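Local coordinates for hemolysin II regulatory protein (PDB 2JJ7) that probably binds DNA as a dimeric TetR-family transcriptional regulator, presumably controlling hemolysin II, at residues Leu13-Lys18 against Ala34-Val39; Glu85-Phe90 against Asp171-Ile176; Glu106-Glu111 against Tyr121-Phe126; Tyr62-Glu67 against Thr91-Glu96; Phe142-Phe145 against His149-His152. All blocks are in the same frame, centred on the assembly; numbering follows the deposited sequence.

Interaction 1: residues Leu13-Lys18 against Ala34-Val39; sequences LKAAKK and AKEAKV
Lys18 and Glu36 both start out with CG anti to the backbone N (chi1 -174° and 171°), but Lys18 then runs on extended while Glu36 bends at chi2, 65°, and the two chains meet at about a right angle. The resulting salt bridge, Lys18 NZ to Glu36 OE2, is 3.6 Å long, and the aliphatic Lys18 CD lies just as near the same oxygen at 3.5 Å. A long, flexible lysine suits this exposed margin. Deeper in, Ala15 CB meets Ala37 CB at 3.6 Å and touches Glu36 CG at 3.7 Å, so methyl groups let the backbones come close: Ala15 CA and Ala37 CA are 5.2 Å apart. Lys38, with positive phi, closes helix 30-37 in a Schellman motif within the predicted helix-turn-helix. Helix 5-23 thus backs the first helix of that motif; Ile33 packs on Ala15 and Ala16, Ile12 on Ala37 and Val39, and helix 51-62 touches Leu13 and Ala16.

Interaction 2: residues Glu85-Phe90 against Asp171-Ile176; sequences EYLTVF and DLVSRI
Val173 is the first residue of 171-176 to reach helix 85-90, and it comes in at the level of Leu87, with the two CA atoms 5.7 Å apart. Both of its methyls straddle Leu87 CB, Val173 CG2 at 3.7 Å and CG1 at 3.8 Å. CG2 also rests against the backbone, 3.6 Å from Leu87 O, and CG1, anti to the backbone N (chi1 173°), reaches Thr88 OG1 at 3.9 Å. That last approach is van der Waals contact; the Thr88 hydroxyl is hydrogen-bonded to Arg84 O one turn back in its own helix, which lets a threonine sit beside valine methyls at the exposed margin. One turn beyond Val173, Ile176 takes up the other end of Leu87: its CG2 meets Leu87 CD1 at 3.6 Å. Leucine suits this position because CB can serve one neighbour while a terminal methyl reaches the next, and the beta-branched partners present compact, stiff surfaces to it. No hydrogen bond links the segments, as befits a buried aliphatic seam. The segment axes approach to 9.4 Å and run roughly antiparallel, at 149°. Ile154 of helix 147-158 touches both Leu87 and Ile176, so helices 79-96, 147-158 and 169-181 share this core, while Leu172 and Arg175 pack on Phe163 of the second subunit.

Interaction 3: residues Glu106-Glu111 against Tyr121-Phe126; sequences EEIIKE and YFIGSF
Glu107 OE2 is gripped by two groups, Tyr55 OH through a hydrogen bond and Arg114 NE through a salt bridge, while OE1 bonds Ser112 OG; across the contact, the same residue lends its aliphatic base, CB lying 3.7 Å from Ile123 CD1. The bend at chi2, -80°, helps turn the carboxylate away from Ile123, so the acid end of a buried residue lies among polar partners, which would probably favour its ionised form. Ile108 and Ile123 slide past each other in opposite directions, with their CG1 atoms 3.8 Å apart. At the tip of the side chain, Ile108 CD1 reaches the Phe126 ring obliquely, 4.0 Å from Phe126 CD1, and the two side chains cross at about a right angle. Isoleucine offers a methyl-tipped arm long enough to bridge backbones whose nearest CA atoms are 7.5 Å apart. Helix 98-109 is thereby joined to the short helix 123-126, with Thr155 of helix 147-158 touching Ile108 and Phe126, and Phe90 of helix 79-96 meeting Phe126 edge-to-face.

Interaction 4: residues Tyr62-Glu67 against Thr91-Glu96; sequences YGLANE and TTHIKE
At Gly63 the chain leaves helical geometry after helix 51-62, and the loop it enters passes helix 79-96 with Gly63 CA and His93 CA 8.0 Å apart. The arrangement is a helix C-terminus tied to a neighbouring helix by a side chain, here where the helix that follows the predicted helix-turn-helix of this TetR-family protein ends against helix 79-96 of the C-terminal core. His93 spans the gap. A chi1 of -164° extends its ring away from its own backbone N and out toward the loop, and NE2 donates to Tyr62 O over 2.7 Å. The bond is somewhat bent, with an N-H...O angle of 144°, and the carbonyl oxygen sits near the ring's edge but 16° out of its plane. Histidine suits the place: its flat ring reaches a carbonyl at the end of a helix with its nitrogen while giving a face to an apolar neighbour. That neighbour is Leu64, whose CD2 makes a CH-pi contact 4.3 Å from the ring centroid. Leu64 is itself held by backbone hydrogen bonding to Tyr121, and Phe122 also packs on His93. The Tyr62 ring leads away from His93, toward helix 5-23, where Lys17 makes a cation-pi contact with it. The next carbonyl also comes close to the imidazole: Gly63 O lies 3.2 Å from His93 CE1.

Interaction 5: residues Phe142-Phe145 against His149-His152; sequences FHFF and HTIH
The loop between helices 129-138 and 147-158 folds back on the first turn of the latter, and this contact joins residues just before that helix to its opening part. Phe145 and His149 make an aromatic pair that is oblique, with ring planes at 36° and centroids 4.9 Å apart. The far end of the phenyl, CZ and CE2, does the touching: Phe145 CZ lies 3.5 Å from His149 CB, and Phe145 CE2 is 3.7 Å above the imidazole plane, offset toward its rim. Phe145 holds CG between its backbone N and carbonyl carbon, chi1 75°, which swings the ring toward the helix although CB itself does not point at it. Its neighbour Phe144 meets the helix with the base of its side chain, where Phe144 CB is 3.2 Å from Thr150 OG1. That approach is van der Waals contact; the hydroxyl is hydrogen-bonded to Ser146 O, one turn back, so threonine can bury its oxygen beside a hydrocarbon side chain. Leu180 of helix 169-181 packs on both Phe144 and Thr150. The second subunit adds further cover: its Glu22 touches Phe145, its Ile109 His149 and its Phe160 Thr150, while His152 meets its counterpart there. Aromatic and small polar side chains thus pack the loop against its helix beside the dimer interface of this all-helical C-terminal domain, through which TetR-family regulators characteristically dimerise.

How the interactions relate
Interactions 2 and 3 are the buried contacts, both mainly apolar, with no hydrogen bond across their segments, whereas interactions 1, 4 and 5 are partly buried and mix apolar touches with charge, a hydrogen bond or rings. Interactions 2 and 4 share helix 79-96 and touch where Val173 CG2 meets Thr91 OG1. Interaction 3 joins them: Tyr86 OH probably hydrogen-bonds Phe126 O, and Tyr121 O probably accepts from Leu64 N. Interaction 1, in the helix-turn-helix region, reaches the rest through Tyr62 of interaction 4. The centres of interactions 1 and 5 are about 39 Å apart. Interaction 5 lies beside the second subunit, which also touches interactions 2 and 3.

Interaction 1: residues Leu13-Lys18 against Ala34-Val39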
# COMPACT_ATOMS: atom_id res chain seq x y z
N LEU B 13 -1.52 26.63 12.14
CA LEU B 13 -1.74 25.67 11.07
C LEU B 13 -0.51 24.82 10.77
O LEU B 13 -0.64 23.61 10.55
CB LEU B 13 -2.25 26.36 9.80
CG LEU B 13 -3.71 26.83 9.90
CD1 LEU B 13 -4.13 27.62 8.66
CD2 LEU B 13 -4.66 25.66 10.15
N LYS B 14 0.67 25.44 10.77
CA LYS B 14 1.94 24.71 10.67
C LYS B 14 2.02 23.67 11.79
O LYS B 14 2.38 22.51 11.55
CB LYS B 14 3.15 25.66 10.76
CG LYS B 14 3.47 26.40 9.48
CD LYS B 14 4.61 27.39 9.65
CE LYS B 14 4.74 28.26 8.39
NZ LYS B 14 6.08 28.91 8.24
N ALA B 15 1.67 24.09 13.00
CA ALA B 15 1.68 23.22 14.18
C ALA B 15 0.72 22.05 14.04
O ALA B 15 1.07 20.91 14.34
CB ALA B 15 1.36 24.01 15.45
N ALA B 16 -0.49 22.36 13.60
CA ALA B 16 -1.56 21.38 13.47
C ALA B 16 -1.21 20.35 12.38
O ALA B 16 -1.37 19.16 12.59
CB ALA B 16 -2.85 22.07 13.18
N LYS B 17 -0.73 20.81 11.23
CA LYS B 17 -0.19 19.92 10.19
C LYS B 17 0.83 18.95 10.79
O LYS B 17 0.71 17.73 10.60
CB LYS B 17 0.49 20.74 9.08
CG LYS B 17 1.06 19.92 7.92
CD LYS B 17 1.97 20.75 7.02
CE LYS B 17 2.06 20.14 5.65
NZ LYS B 17 3.06 20.83 4.75
N LYS B 18 1.81 19.49 11.51
CA LYS B 18 2.86 18.69 12.14
C LYS B 18 2.30 17.65 13.11
O LYS B 18 2.63 16.47 13.02
CB LYS B 18 3.86 19.59 12.87
CG LYS B 18 5.06 18.80 13.42
CD LYS B 18 5.97 19.64 14.29
CE LYS B 18 7.10 18.79 14.85
NZ LYS B 18 8.24 19.62 15.33
N ALA B 34 -1.64 23.88 20.24
CA ALA B 34 -1.35 25.19 20.81
C ALA B 34 0.06 25.24 21.36
O ALA B 34 0.81 26.19 21.08
CB ALA B 34 -2.34 25.53 21.90
N LYS B 35 0.41 24.20 22.11
CA LYS B 35 1.73 24.07 22.71
C LYS B 35 2.83 24.08 21.65
O LYS B 35 3.84 24.77 21.80
CB LYS B 35 1.81 22.81 23.58
CG LYS B 35 3.12 22.64 24.32
CD LYS B 35 3.09 21.43 25.24
CE LYS B 35 4.13 21.57 26.34
NZ LYS B 35 3.97 20.54 27.40
N GLU B 36 2.62 23.33 20.57
CA GLU B 36 3.58 23.27 19.46
C GLU B 36 3.71 24.63 18.76
O GLU B 36 4.82 25.06 18.42
CB GLU B 36 3.20 22.15 18.48
CG GLU B 36 4.01 22.13 17.16
CD GLU B 36 5.50 21.84 17.34
OE1 GLU B 36 5.87 21.09 18.27
OE2 GLU B 36 6.29 22.34 16.52
N ALA B 37 2.58 25.32 18.58
CA ALA B 37 2.52 26.65 17.93
C ALA B 37 3.05 27.78 18.81
O ALA B 37 3.18 28.93 18.35
CB ALA B 37 1.07 26.96 17.50
N LYS B 38 3.33 27.45 20.07
CA LYS B 38 3.76 28.41 21.08
C LYS B 38 2.73 29.53 21.26
O LYS B 38 3.08 30.71 21.35
CB LYS B 38 5.17 28.96 20.77
CG LYS B 38 6.26 27.90 20.82
CD LYS B 38 7.63 28.48 21.20
CE LYS B 38 8.53 28.71 19.99
NZ LYS B 38 9.00 27.43 19.37
N VAL B 39 1.45 29.15 21.26
CA VAL B 39 0.36 30.08 21.53
C VAL B 39 -0.53 29.56 22.63
O VAL B 39 -0.60 28.36 22.89
CB VAL B 39 -0.54 30.39 20.30
CG1 VAL B 39 0.28 30.79 19.08
CG2 VAL B 39 -1.45 29.20 19.98

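Interaction 2: residues Glu85-Phe90 against Asp171-Ile176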
# COMPACT_ATOMS: atom_id res chain seq x y z
N GLU B 85 1.21 12.18 -15.48
CA GLU B 85 0.91 13.50 -14.95
C GLU B 85 0.28 13.40 -13.58
O GLU B 85 0.68 14.12 -12.65
CB GLU B 85 0.02 14.31 -15.88
CG GLU B 85 -0.11 15.77 -15.42
CD GLU B 85 -0.67 16.71 -16.48
OE1 GLU B 85 -1.28 16.23 -17.45
OE2 GLU B 85 -0.51 17.93 -16.33
N TYR B 86 -0.71 12.52 -13.47
CA TYR B 86 -1.37 12.27 -12.20
C TYR B 86 -0.33 11.93 -11.12
O TYR B 86 -0.30 12.55 -10.05
CB TYR B 86 -2.37 11.12 -12.37
CG TYR B 86 -2.93 10.57 -11.09
CD1 TYR B 86 -2.24 9.60 -10.35
CD2 TYR B 86 -4.17 11.00 -10.61
CE1 TYR B 86 -2.77 9.10 -9.17
CE2 TYR B 86 -4.69 10.49 -9.44
CZ TYR B 86 -3.99 9.55 -8.72
OH TYR B 86 -4.52 9.04 -7.55
N LEU B 87 0.52 10.94 -11.41
CA LEU B 87 1.52 10.47 -10.46
C LEU B 87 2.57 11.52 -10.13
O LEU B 87 3.05 11.57 -8.99
CB LEU B 87 2.22 9.21 -11.00
CG LEU B 87 1.39 7.92 -11.11
CD1 LEU B 87 2.22 6.80 -11.72
CD2 LEU B 87 0.82 7.50 -9.77
N THR B 88 2.94 12.33 -11.12
CA THR B 88 3.94 13.39 -10.93
C THR B 88 3.38 14.46 -9.98
O THR B 88 4.03 14.83 -8.99
CB THR B 88 4.38 13.98 -12.29
OG1 THR B 88 4.89 12.94 -13.11
CG2 THR B 88 5.48 15.07 -12.12
N VAL B 89 2.15 14.92 -10.24
CA VAL B 89 1.50 15.92 -9.40
C VAL B 89 1.38 15.42 -7.95
O VAL B 89 1.71 16.14 -7.00
CB VAL B 89 0.10 16.32 -9.93
CG1 VAL B 89 -0.64 17.20 -8.93
CG2 VAL B 89 0.21 17.02 -11.29
N PHE B 90 0.90 14.19 -7.77
CA PHE B 90 0.68 13.69 -6.41
C PHE B 90 1.95 13.35 -5.63
O PHE B 90 2.07 13.73 -4.48
CB PHE B 90 -0.36 12.57 -6.37
CG PHE B 90 -1.77 13.08 -6.44
CD1 PHE B 90 -2.55 12.89 -7.58
CD2 PHE B 90 -2.29 13.83 -5.39
CE1 PHE B 90 -3.85 13.41 -7.65
CE2 PHE B 90 -3.60 14.36 -5.44
CZ PHE B 90 -4.38 14.14 -6.57
N ASP B 171 11.44 8.42 -10.35
CA ASP B 171 11.64 6.99 -10.49
C ASP B 171 10.43 6.22 -10.01
O ASP B 171 10.07 5.20 -10.60
CB ASP B 171 12.88 6.53 -9.72
CG ASP B 171 14.17 7.09 -10.31
OD1 ASP B 171 14.21 7.42 -11.53
OD2 ASP B 171 15.14 7.20 -9.54
N LEU B 172 9.82 6.70 -8.93
CA LEU B 172 8.61 6.08 -8.41
C LEU B 172 7.51 6.11 -9.47
O LEU B 172 6.89 5.09 -9.72
CB LEU B 172 8.15 6.76 -7.10
CG LEU B 172 6.93 6.13 -6.41
CD1 LEU B 172 7.11 4.61 -6.18
CD2 LEU B 172 6.61 6.87 -5.12
N VAL B 173 7.33 7.28 -10.10
CA VAL B 173 6.36 7.46 -11.19
C VAL B 173 6.65 6.48 -12.34
O VAL B 173 5.76 5.73 -12.74
CB VAL B 173 6.33 8.94 -11.70
CG1 VAL B 173 5.45 9.08 -12.96
CG2 VAL B 173 5.83 9.89 -10.59
N SER B 174 7.90 6.46 -12.82
CA SER B 174 8.34 5.53 -13.87
C SER B 174 8.15 4.07 -13.51
O SER B 174 7.69 3.29 -14.35
CB SER B 174 9.81 5.75 -14.20
OG SER B 174 9.95 6.92 -14.97
N ARG B 175 8.51 3.70 -12.28
CA ARG B 175 8.43 2.31 -11.85
C ARG B 175 6.97 1.85 -11.68
O ARG B 175 6.65 0.69 -11.94
CB ARG B 175 9.22 2.09 -10.56
CG ARG B 175 10.72 2.25 -10.71
CD ARG B 175 11.47 1.57 -9.55
NE ARG B 175 11.59 0.13 -9.75
CZ ARG B 175 12.74 -0.52 -9.95
NH1 ARG B 175 12.73 -1.83 -10.14
NH2 ARG B 175 13.89 0.13 -9.96
N ILE B 176 6.10 2.76 -11.23
CA ILE B 176 4.68 2.43 -11.14
C ILE B 176 4.10 2.12 -12.53
O ILE B 176 3.42 1.11 -12.72
CB ILE B 176 3.88 3.53 -10.41
CG1 ILE B 176 4.20 3.50 -8.91
CG2 ILE B 176 2.38 3.35 -10.66
CD1 ILE B 176 3.62 4.70 -8.11

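Interaction 3: residues Glu106-Glu111 against Tyr121-Phe126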
# COMPACT_ATOMS: atom_id res chain seq x y z
N GLU B 106 -5.21 7.68 5.63
CA GLU B 106 -6.11 7.24 6.70
C GLU B 106 -7.58 7.47 6.33
O GLU B 106 -8.41 6.60 6.59
CB GLU B 106 -5.81 7.94 8.03
CG GLU B 106 -4.58 7.42 8.80
CD GLU B 106 -4.55 5.89 8.97
OE1 GLU B 106 -5.63 5.26 9.18
OE2 GLU B 106 -3.43 5.33 8.89
N GLU B 107 -7.89 8.63 5.76
CA GLU B 107 -9.27 8.96 5.39
C GLU B 107 -9.74 8.12 4.22
O GLU B 107 -10.94 7.83 4.09
CB GLU B 107 -9.40 10.45 5.02
CG GLU B 107 -9.05 11.43 6.16
CD GLU B 107 -10.17 11.62 7.19
OE1 GLU B 107 -11.27 11.03 7.03
OE2 GLU B 107 -9.96 12.36 8.18
N ILE B 108 -8.81 7.75 3.34
CA ILE B 108 -9.14 6.88 2.20
C ILE B 108 -9.44 5.47 2.68
O ILE B 108 -10.39 4.86 2.22
CB ILE B 108 -8.02 6.84 1.13
CG1 ILE B 108 -7.86 8.22 0.48
CG2 ILE B 108 -8.32 5.76 0.05
CD1 ILE B 108 -6.63 8.32 -0.43
N ILE B 109 -8.63 4.93 3.59
CA ILE B 109 -8.78 3.53 3.94
C ILE B 109 -9.88 3.34 4.96
O ILE B 109 -10.47 2.26 5.03
CB ILE B 109 -7.47 2.85 4.44
CG1 ILE B 109 -6.87 3.64 5.61
CG2 ILE B 109 -6.50 2.66 3.28
CD1 ILE B 109 -6.05 2.80 6.59
N LYS B 110 -10.13 4.38 5.76
CA LYS B 110 -11.19 4.31 6.77
C LYS B 110 -12.07 5.56 6.72
O LYS B 110 -11.76 6.59 7.32
CB LYS B 110 -10.62 4.07 8.18
CG LYS B 110 -11.71 3.80 9.23
CD LYS B 110 -11.11 3.41 10.57
CE LYS B 110 -12.19 3.31 11.64
NZ LYS B 110 -11.68 2.62 12.87
N GLU B 111 -13.17 5.44 6.00
CA GLU B 111 -14.10 6.54 5.80
C GLU B 111 -14.59 7.12 7.13
O GLU B 111 -15.14 6.40 7.97
CB GLU B 111 -15.28 6.08 4.95
CG GLU B 111 -16.19 7.20 4.50
CD GLU B 111 -17.32 6.74 3.59
OE1 GLU B 111 -17.36 5.55 3.20
OE2 GLU B 111 -18.18 7.58 3.27
N TYR B 121 -10.19 19.05 -1.20
CA TYR B 121 -8.81 19.48 -0.98
C TYR B 121 -7.71 18.45 -1.28
O TYR B 121 -6.52 18.76 -1.21
CB TYR B 121 -8.67 20.06 0.41
CG TYR B 121 -9.65 21.18 0.68
CD1 TYR B 121 -10.66 21.04 1.62
CD2 TYR B 121 -9.59 22.37 -0.05
CE1 TYR B 121 -11.57 22.08 1.86
CE2 TYR B 121 -10.49 23.41 0.18
CZ TYR B 121 -11.47 23.25 1.13
OH TYR B 121 -12.36 24.28 1.35
N PHE B 122 -8.09 17.22 -1.62
CA PHE B 122 -7.10 16.21 -1.98
C PHE B 122 -7.73 14.95 -2.58
O PHE B 122 -7.47 14.61 -3.73
CB PHE B 122 -6.21 15.82 -0.77
CG PHE B 122 -5.02 14.99 -1.16
CD1 PHE B 122 -3.81 15.61 -1.48
CD2 PHE B 122 -5.11 13.60 -1.27
CE1 PHE B 122 -2.70 14.85 -1.87
CE2 PHE B 122 -4.02 12.83 -1.66
CZ PHE B 122 -2.80 13.46 -1.97
N ILE B 123 -8.55 14.28 -1.78
CA ILE B 123 -9.05 12.95 -2.14
C ILE B 123 -9.89 12.94 -3.43
O ILE B 123 -9.80 11.98 -4.21
CB ILE B 123 -9.80 12.30 -0.96
CG1 ILE B 123 -8.82 11.92 0.14
CG2 ILE B 123 -10.60 11.05 -1.41
CD1 ILE B 123 -9.42 11.82 1.55
N GLY B 124 -10.69 13.98 -3.63
CA GLY B 124 -11.54 14.09 -4.82
C GLY B 124 -10.72 13.94 -6.10
O GLY B 124 -11.08 13.16 -6.98
N SER B 125 -9.62 14.68 -6.18
CA SER B 125 -8.75 14.66 -7.35
C SER B 125 -7.92 13.37 -7.42
O SER B 125 -7.66 12.84 -8.51
CB SER B 125 -7.84 15.87 -7.37
OG SER B 125 -8.58 17.07 -7.54
N PHE B 126 -7.52 12.87 -6.25
CA PHE B 126 -6.81 11.60 -6.14
C PHE B 126 -7.64 10.44 -6.70
O PHE B 126 -7.10 9.49 -7.27
CB PHE B 126 -6.39 11.34 -4.67
CG PHE B 126 -5.30 10.30 -4.54
CD1 PHE B 126 -5.60 8.99 -4.19
CD2 PHE B 126 -3.96 10.63 -4.78
CE1 PHE B 126 -4.60 8.02 -4.09
CE2 PHE B 126 -2.93 9.66 -4.67
CZ PHE B 126 -3.25 8.36 -4.31

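Interaction 4: residues Tyr62-Glu67 against Thr91-Glu96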
# COMPACT_ATOMS: atom_id res chain seq x y z
N TYR B 62 -2.86 22.98 3.13
CA TYR B 62 -1.76 22.13 2.66
C TYR B 62 -2.16 21.08 1.63
O TYR B 62 -1.30 20.34 1.13
CB TYR B 62 -1.01 21.49 3.84
CG TYR B 62 -0.47 22.51 4.81
CD1 TYR B 62 0.59 23.36 4.46
CD2 TYR B 62 -1.02 22.65 6.10
CE1 TYR B 62 1.09 24.32 5.35
CE2 TYR B 62 -0.52 23.61 7.00
CZ TYR B 62 0.53 24.44 6.62
OH TYR B 62 1.03 25.39 7.50
N GLY B 63 -3.44 21.03 1.29
CA GLY B 63 -3.89 20.15 0.22
C GLY B 63 -3.75 20.86 -1.12
O GLY B 63 -2.99 21.82 -1.25
N LEU B 64 -4.50 20.39 -2.12
CA LEU B 64 -4.50 21.02 -3.43
C LEU B 64 -5.09 22.44 -3.41
O LEU B 64 -6.14 22.68 -2.80
CB LEU B 64 -5.24 20.12 -4.42
CG LEU B 64 -4.70 18.67 -4.42
CD1 LEU B 64 -5.67 17.73 -5.11
CD2 LEU B 64 -3.30 18.59 -5.03
N ALA B 65 -4.42 23.38 -4.08
CA ALA B 65 -4.92 24.75 -4.21
C ALA B 65 -6.26 24.81 -4.95
O ALA B 65 -7.10 25.67 -4.67
CB ALA B 65 -3.89 25.61 -4.90
N ASN B 66 -6.44 23.88 -5.89
CA ASN B 66 -7.63 23.80 -6.73
C ASN B 66 -7.86 22.35 -7.12
O ASN B 66 -6.91 21.57 -7.20
CB ASN B 66 -7.44 24.58 -8.03
CG ASN B 66 -6.78 25.92 -7.81
OD1 ASN B 66 -7.40 26.87 -7.32
ND2 ASN B 66 -5.49 26.02 -8.17
N GLU B 67 -9.11 22.00 -7.37
CA GLU B 67 -9.43 20.70 -7.96
C GLU B 67 -8.58 20.53 -9.22
O GLU B 67 -8.40 21.47 -9.99
CB GLU B 67 -10.92 20.59 -8.27
CG GLU B 67 -11.78 20.84 -7.03
CD GLU B 67 -13.18 20.30 -7.16
OE1 GLU B 67 -13.72 20.26 -8.29
OE2 GLU B 67 -13.75 19.92 -6.11
N THR B 91 2.92 12.68 -6.26
CA THR B 91 4.17 12.41 -5.56
C THR B 91 4.89 13.72 -5.19
O THR B 91 5.49 13.82 -4.11
CB THR B 91 5.13 11.50 -6.36
OG1 THR B 91 5.27 11.99 -7.69
CG2 THR B 91 4.62 10.04 -6.40
N THR B 92 4.82 14.71 -6.07
CA THR B 92 5.40 16.04 -5.78
C THR B 92 4.68 16.71 -4.62
O THR B 92 5.34 17.27 -3.74
CB THR B 92 5.39 16.95 -7.03
OG1 THR B 92 6.27 16.40 -8.01
CG2 THR B 92 5.83 18.42 -6.67
N HIS B 93 3.35 16.65 -4.61
CA HIS B 93 2.60 17.24 -3.50
C HIS B 93 2.96 16.61 -2.14
O HIS B 93 3.11 17.32 -1.13
CB HIS B 93 1.08 17.16 -3.70
CG HIS B 93 0.33 18.09 -2.80
ND1 HIS B 93 0.19 19.43 -3.07
CD2 HIS B 93 -0.23 17.89 -1.58
CE1 HIS B 93 -0.46 20.02 -2.08
NE2 HIS B 93 -0.72 19.10 -1.16
N ILE B 94 3.05 15.28 -2.13
CA ILE B 94 3.34 14.52 -0.91
C ILE B 94 4.78 14.76 -0.43
O ILE B 94 5.04 14.83 0.77
CB ILE B 94 3.02 13.01 -1.09
CG1 ILE B 94 1.51 12.78 -1.28
CG2 ILE B 94 3.57 12.15 0.07
CD1 ILE B 94 0.60 13.77 -0.51
N LYS B 95 5.70 14.90 -1.39
CA LYS B 95 7.08 15.25 -1.09
C LYS B 95 7.10 16.56 -0.30
O LYS B 95 7.80 16.67 0.68
CB LYS B 95 7.88 15.42 -2.37
CG LYS B 95 9.30 14.89 -2.29
CD LYS B 95 10.18 15.36 -3.46
CE LYS B 95 9.47 15.22 -4.80
NZ LYS B 95 10.40 15.38 -5.97
N GLU B 96 6.31 17.53 -0.76
CA GLU B 96 6.27 18.87 -0.16
C GLU B 96 5.41 18.87 1.10
O GLU B 96 5.63 19.68 2.02
CB GLU B 96 5.72 19.89 -1.17
CG GLU B 96 6.58 20.09 -2.44
CD GLU B 96 5.87 20.89 -3.55
OE1 GLU B 96 4.61 20.95 -3.57
OE2 GLU B 96 6.57 21.44 -4.44

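Interaction 5: residues Phe142-Phe145 against His149-His152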
# COMPACT_ATOMS: atom_id res chain seq x y z
N PHE B 142 -2.32 -1.02 -19.94
CA PHE B 142 -2.14 -1.42 -18.54
C PHE B 142 -2.62 -2.85 -18.31
O PHE B 142 -3.63 -3.28 -18.89
CB PHE B 142 -2.85 -0.47 -17.55
CG PHE B 142 -2.37 0.98 -17.61
CD1 PHE B 142 -1.07 1.32 -18.01
CD2 PHE B 142 -3.24 2.02 -17.24
CE1 PHE B 142 -0.65 2.65 -18.07
CE2 PHE B 142 -2.83 3.37 -17.30
CZ PHE B 142 -1.54 3.68 -17.70
N HIS B 143 -1.92 -3.57 -17.45
CA HIS B 143 -2.24 -4.97 -17.16
C HIS B 143 -2.13 -5.22 -15.66
O HIS B 143 -1.07 -5.01 -15.07
CB HIS B 143 -1.30 -5.89 -17.94
CG HIS B 143 -1.23 -5.56 -19.39
ND1 HIS B 143 -2.12 -6.05 -20.32
CD2 HIS B 143 -0.38 -4.75 -20.08
CE1 HIS B 143 -1.82 -5.58 -21.51
NE2 HIS B 143 -0.77 -4.78 -21.39
N PHE B 144 -3.23 -5.67 -15.06
CA PHE B 144 -3.32 -5.88 -13.62
C PHE B 144 -4.45 -6.84 -13.29
O PHE B 144 -5.42 -6.92 -14.03
CB PHE B 144 -3.50 -4.53 -12.88
CG PHE B 144 -4.56 -3.62 -13.47
CD1 PHE B 144 -4.19 -2.48 -14.19
CD2 PHE B 144 -5.93 -3.88 -13.28
CE1 PHE B 144 -5.17 -1.62 -14.76
CE2 PHE B 144 -6.92 -3.03 -13.84
CZ PHE B 144 -6.54 -1.90 -14.57
N PHE B 145 -4.33 -7.57 -12.18
CA PHE B 145 -5.32 -8.60 -11.85
C PHE B 145 -6.67 -8.03 -11.37
O PHE B 145 -7.72 -8.65 -11.59
CB PHE B 145 -4.76 -9.69 -10.90
CG PHE B 145 -4.61 -9.25 -9.45
CD1 PHE B 145 -3.50 -8.52 -9.03
CD2 PHE B 145 -5.55 -9.64 -8.50
CE1 PHE B 145 -3.34 -8.12 -7.68
CE2 PHE B 145 -5.40 -9.26 -7.15
CZ PHE B 145 -4.29 -8.49 -6.74
N HIS B 149 -7.30 -3.58 -6.29
CA HIS B 149 -6.05 -3.95 -5.67
C HIS B 149 -4.93 -3.04 -6.15
O HIS B 149 -4.07 -2.66 -5.37
CB HIS B 149 -5.74 -5.41 -5.93
CG HIS B 149 -6.62 -6.36 -5.17
ND1 HIS B 149 -6.28 -6.85 -3.92
CD2 HIS B 149 -7.82 -6.91 -5.47
CE1 HIS B 149 -7.23 -7.68 -3.50
NE2 HIS B 149 -8.18 -7.73 -4.42
N THR B 150 -4.99 -2.68 -7.44
CA THR B 150 -4.04 -1.77 -8.07
C THR B 150 -4.19 -0.34 -7.53
O THR B 150 -3.20 0.33 -7.24
CB THR B 150 -4.20 -1.78 -9.60
OG1 THR B 150 -4.08 -3.14 -10.07
CG2 THR B 150 -3.12 -0.92 -10.26
N ILE B 151 -5.43 0.12 -7.39
CA ILE B 151 -5.72 1.38 -6.70
C ILE B 151 -5.12 1.35 -5.29
O ILE B 151 -4.39 2.25 -4.93
CB ILE B 151 -7.25 1.68 -6.68
CG1 ILE B 151 -7.73 2.01 -8.11
CG2 ILE B 151 -7.59 2.82 -5.68
CD1 ILE B 151 -9.21 2.09 -8.28
N HIS B 152 -5.41 0.31 -4.50
CA HIS B 152 -4.86 0.29 -3.15
C HIS B 152 -3.31 0.25 -3.15
O HIS B 152 -2.67 0.92 -2.34
CB HIS B 152 -5.42 -0.84 -2.27
CG HIS B 152 -4.83 -0.85 -0.89
ND1 HIS B 152 -5.22 0.05 0.08
CD2 HIS B 152 -3.80 -1.55 -0.36
CE1 HIS B 152 -4.50 -0.15 1.17
NE2 HIS B 152 -3.62 -1.11 0.93